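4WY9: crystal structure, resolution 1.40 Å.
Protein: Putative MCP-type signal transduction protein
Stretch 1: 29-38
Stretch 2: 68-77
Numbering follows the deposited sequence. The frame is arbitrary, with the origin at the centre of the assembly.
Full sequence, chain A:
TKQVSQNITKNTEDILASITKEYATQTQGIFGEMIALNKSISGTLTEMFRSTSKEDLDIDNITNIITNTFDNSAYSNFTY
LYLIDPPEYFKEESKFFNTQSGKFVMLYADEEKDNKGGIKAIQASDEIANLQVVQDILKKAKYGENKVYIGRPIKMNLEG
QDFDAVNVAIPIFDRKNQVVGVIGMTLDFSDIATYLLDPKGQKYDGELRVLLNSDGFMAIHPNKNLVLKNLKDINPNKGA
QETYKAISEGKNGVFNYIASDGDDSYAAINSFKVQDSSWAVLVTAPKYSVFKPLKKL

Stretch 1 (29-38) GIFGEMIALN
Stretch 2, residues 68-77: NTFDNSAYSN

Residues 29-38 form an uninterrupted segment of a longer α-helix, with phi/psi close to -63°/-43° throughout and i to i+4 hydrogen bonds running from Glu 33 N to Gly 29 O (2.9 Å) through Asn 38 N to Met 34 O (2.9 Å). Stretch 2 begins in a helix that starts earlier in the chain; Phe 70 has phi/psi -105°/16°, and farther on the chain is irregular, with Ser 73 at 47°/48°, Ala 74 at -65°/164°, Tyr 75 at -75°/-17° and Ser 76 at -70°/125°. Ser 73 N donates to Asp 71 O at 3.0 Å. The two segments pair in reversed order, Leu 37 beside Thr 69 (CA to CA 6.9 Å) and Met 34 beside Ser 76 (CA to CA 6.7 Å), their paths running obliquely to each other.

No direct hydrogen bond joins the stretches, which bury 444 Å² between them, largely through apolar packing. Tyr 75 (chi1 -59°, chi2 -84°) contributes most. Ile 30 (mt) covers one face of its ring: Ile 30 CG1 lies 3.6 Å from the Tyr 75 ring centroid, 11° off the normal, a CH-pi contact, and Ile 30 CG2 is 3.6 Å from Tyr 75 CG. Glu 33 (chi1 m, chi2 t, chi3 29°) places OE1 3.0 Å from Tyr 75 CE2, near the ring plane, where aromatic C-H is slightly positive. A water links the pair, donating to Glu 33 OE2 (2.8 Å) and lying 2.6 Å from Tyr 75 OH.

Met 34 (mtp) sets CG 4.3 Å from Tyr 75 CB and CE 4.1 Å from Ser 76 CB (Ser 76 chi1 p). Leu 37 (mt) makes van der Waals contacts with carbon: CD1 to Ala 74 CB, 4.2 Å; CB obliquely to Phe 70 CE1, 4.5 Å (Phe 70 chi1 -60°, chi2 -77°); O to Thr 69 CG2, 4.0 Å (Thr 69 chi1 m).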

# COMPACT_ATOMS: atom_id res chain seq x y z
N GLY A 29 10.44 -0.29 4.76
CA GLY A 29 10.31 -0.21 6.20
C GLY A 29 8.93 0.19 6.65
O GLY A 29 8.41 -0.35 7.63
N ILE A 30 8.31 1.12 5.94
CA ILE A 30 6.95 1.55 6.26
C ILE A 30 5.97 0.40 6.08
O ILE A 30 5.14 0.13 6.96
CB ILE A 30 6.57 2.76 5.39
CG1 ILE A 30 7.32 3.99 5.91
CG2 ILE A 30 5.05 3.00 5.38
CD1 ILE A 30 7.37 5.16 4.95
N PHE A 31 6.08 -0.32 4.96
CA PHE A 31 5.23 -1.51 4.77
C PHE A 31 5.46 -2.48 5.92
O PHE A 31 4.51 -3.06 6.44
CB PHE A 31 5.55 -2.21 3.44
CG PHE A 31 4.79 -1.70 2.28
CD1 PHE A 31 3.44 -1.98 2.12
CD2 PHE A 31 5.41 -1.02 1.25
CE1 PHE A 31 2.75 -1.55 1.02
CE2 PHE A 31 4.72 -0.61 0.10
CZ PHE A 31 3.40 -0.87 -0.00
N GLY A 32 6.72 -2.72 6.28
CA GLY A 32 7.03 -3.68 7.32
C GLY A 32 6.41 -3.32 8.64
O GLY A 32 5.92 -4.21 9.36
N GLU A 33 6.42 -2.05 8.99
CA GLU A 33 5.81 -1.59 10.23
C GLU A 33 4.32 -1.82 10.20
O GLU A 33 3.75 -2.30 11.19
CB GLU A 33 6.14 -0.12 10.48
CG GLU A 33 7.57 0.11 10.86
CD GLU A 33 7.87 1.57 11.12
OE1 GLU A 33 6.95 2.30 11.54
OE2 GLU A 33 9.03 2.00 10.95
N MET A 34 3.66 -1.47 9.10
CA MET A 34 2.22 -1.68 9.00
C MET A 34 1.87 -3.13 9.13
O MET A 34 0.95 -3.50 9.88
CB MET A 34 1.71 -1.18 7.68
CG MET A 34 1.77 0.29 7.53
SD MET A 34 1.13 0.76 5.93
CE MET A 34 -0.50 0.03 6.02
N ILE A 35 2.61 -3.98 8.43
CA ILE A 35 2.34 -5.41 8.43
C ILE A 35 2.54 -6.02 9.82
O ILE A 35 1.75 -6.87 10.25
CB ILE A 35 3.20 -6.12 7.38
CG1 ILE A 35 2.72 -5.73 5.99
CG2 ILE A 35 3.17 -7.60 7.55
CD1 ILE A 35 3.69 -5.98 4.90
N ALA A 36 3.57 -5.58 10.54
CA ALA A 36 3.78 -6.10 11.88
C ALA A 36 2.60 -5.76 12.79
O ALA A 36 2.19 -6.57 13.63
CB ALA A 36 5.08 -5.59 12.44
N LEU A 37 2.06 -4.55 12.65
CA LEU A 37 0.91 -4.18 13.47
C LEU A 37 -0.29 -5.05 13.08
O LEU A 37 -1.05 -5.52 13.91
CB LEU A 37 0.59 -2.70 13.37
CG LEU A 37 1.58 -1.72 13.96
CD1 LEU A 37 0.99 -0.33 13.91
CD2 LEU A 37 1.92 -2.10 15.36
N ASN A 38 -0.52 -5.21 11.77
CA ASN A 38 -1.68 -5.98 11.32
C ASN A 38 -1.58 -7.39 11.84
O ASN A 38 -2.59 -7.99 12.22
CB ASN A 38 -1.74 -5.96 9.81
CG ASN A 38 -3.12 -6.13 9.22
OD1 ASN A 38 -4.09 -6.25 9.88
ND2 ASN A 38 -3.13 -6.17 7.93
N ASN A 68 -6.18 0.43 20.65
CA ASN A 68 -4.90 0.32 21.30
C ASN A 68 -3.78 0.03 20.28
O ASN A 68 -2.65 0.48 20.46
CB ASN A 68 -4.93 -0.74 22.41
CG ASN A 68 -5.70 -0.28 23.65
OD1 ASN A 68 -5.86 0.91 23.91
ND2 ASN A 68 -6.20 -1.25 24.44
N THR A 69 -4.06 -0.77 19.28
CA THR A 69 -3.09 -1.19 18.30
C THR A 69 -2.75 -0.07 17.38
O THR A 69 -1.60 0.09 16.98
CB THR A 69 -3.60 -2.39 17.46
OG1 THR A 69 -3.91 -3.53 18.27
CG2 THR A 69 -2.59 -2.79 16.37
N PHE A 70 -3.76 0.72 16.99
CA PHE A 70 -3.58 1.76 16.00
C PHE A 70 -3.55 3.18 16.54
O PHE A 70 -3.64 4.13 15.77
CB PHE A 70 -4.66 1.60 14.96
CG PHE A 70 -4.61 0.30 14.28
CD1 PHE A 70 -3.65 0.05 13.31
CD2 PHE A 70 -5.46 -0.71 14.64
CE1 PHE A 70 -3.58 -1.20 12.70
CE2 PHE A 70 -5.42 -1.96 14.04
CZ PHE A 70 -4.49 -2.21 13.05
N ASP A 71 -3.34 3.33 17.84
CA ASP A 71 -3.29 4.64 18.46
C ASP A 71 -2.01 5.41 18.10
O ASP A 71 -2.06 6.63 17.90
CB ASP A 71 -3.40 4.48 19.99
CG ASP A 71 -3.99 5.68 20.67
OD1 ASP A 71 -3.84 6.81 20.15
OD2 ASP A 71 -4.62 5.48 21.74
N ASN A 72 -0.89 4.71 17.95
CA ASN A 72 0.47 5.33 17.97
C ASN A 72 0.98 5.85 16.62
O ASN A 72 1.97 5.37 16.10
CB ASN A 72 1.46 4.29 18.55
CG ASN A 72 2.90 4.79 18.63
OD1 ASN A 72 3.15 5.89 19.13
ND2 ASN A 72 3.86 3.97 18.16
N SER A 73 0.32 6.86 16.06
CA SER A 73 0.84 7.52 14.84
C SER A 73 1.30 6.56 13.71
O SER A 73 2.39 6.73 13.13
CB SER A 73 1.97 8.49 15.21
OG SER A 73 1.44 9.67 15.77
N ALA A 74 0.47 5.57 13.39
CA ALA A 74 0.83 4.64 12.33
C ALA A 74 0.93 5.37 10.97
O ALA A 74 0.53 6.51 10.81
CB ALA A 74 -0.14 3.43 12.30
N TYR A 75 1.57 4.71 10.01
CA TYR A 75 1.51 5.11 8.62
C TYR A 75 0.19 4.73 7.99
O TYR A 75 -0.11 5.24 6.95
CB TYR A 75 2.66 4.50 7.78
CG TYR A 75 4.06 4.88 8.27
CD1 TYR A 75 4.68 6.07 7.90
CD2 TYR A 75 4.74 4.02 9.09
CE1 TYR A 75 5.96 6.38 8.36
CE2 TYR A 75 6.01 4.31 9.56
CZ TYR A 75 6.63 5.47 9.22
OH TYR A 75 7.93 5.64 9.77
N SER A 76 -0.57 3.83 8.61
CA SER A 76 -1.92 3.48 8.15
C SER A 76 -2.86 4.66 8.39
O SER A 76 -2.95 5.22 9.46
CB SER A 76 -2.45 2.25 8.85
OG SER A 76 -2.47 2.43 10.26
N ASN A 77 -3.49 5.08 7.33
CA ASN A 77 -4.45 6.16 7.37
C ASN A 77 -5.79 5.65 7.81
O ASN A 77 -6.59 6.41 8.43
CB ASN A 77 -4.46 6.84 5.98
CG ASN A 77 -3.07 7.39 5.60
OD1 ASN A 77 -2.18 6.68 4.96
ND2 ASN A 77 -2.88 8.67 5.91
O HOH W 1 9.58 3.76 8.90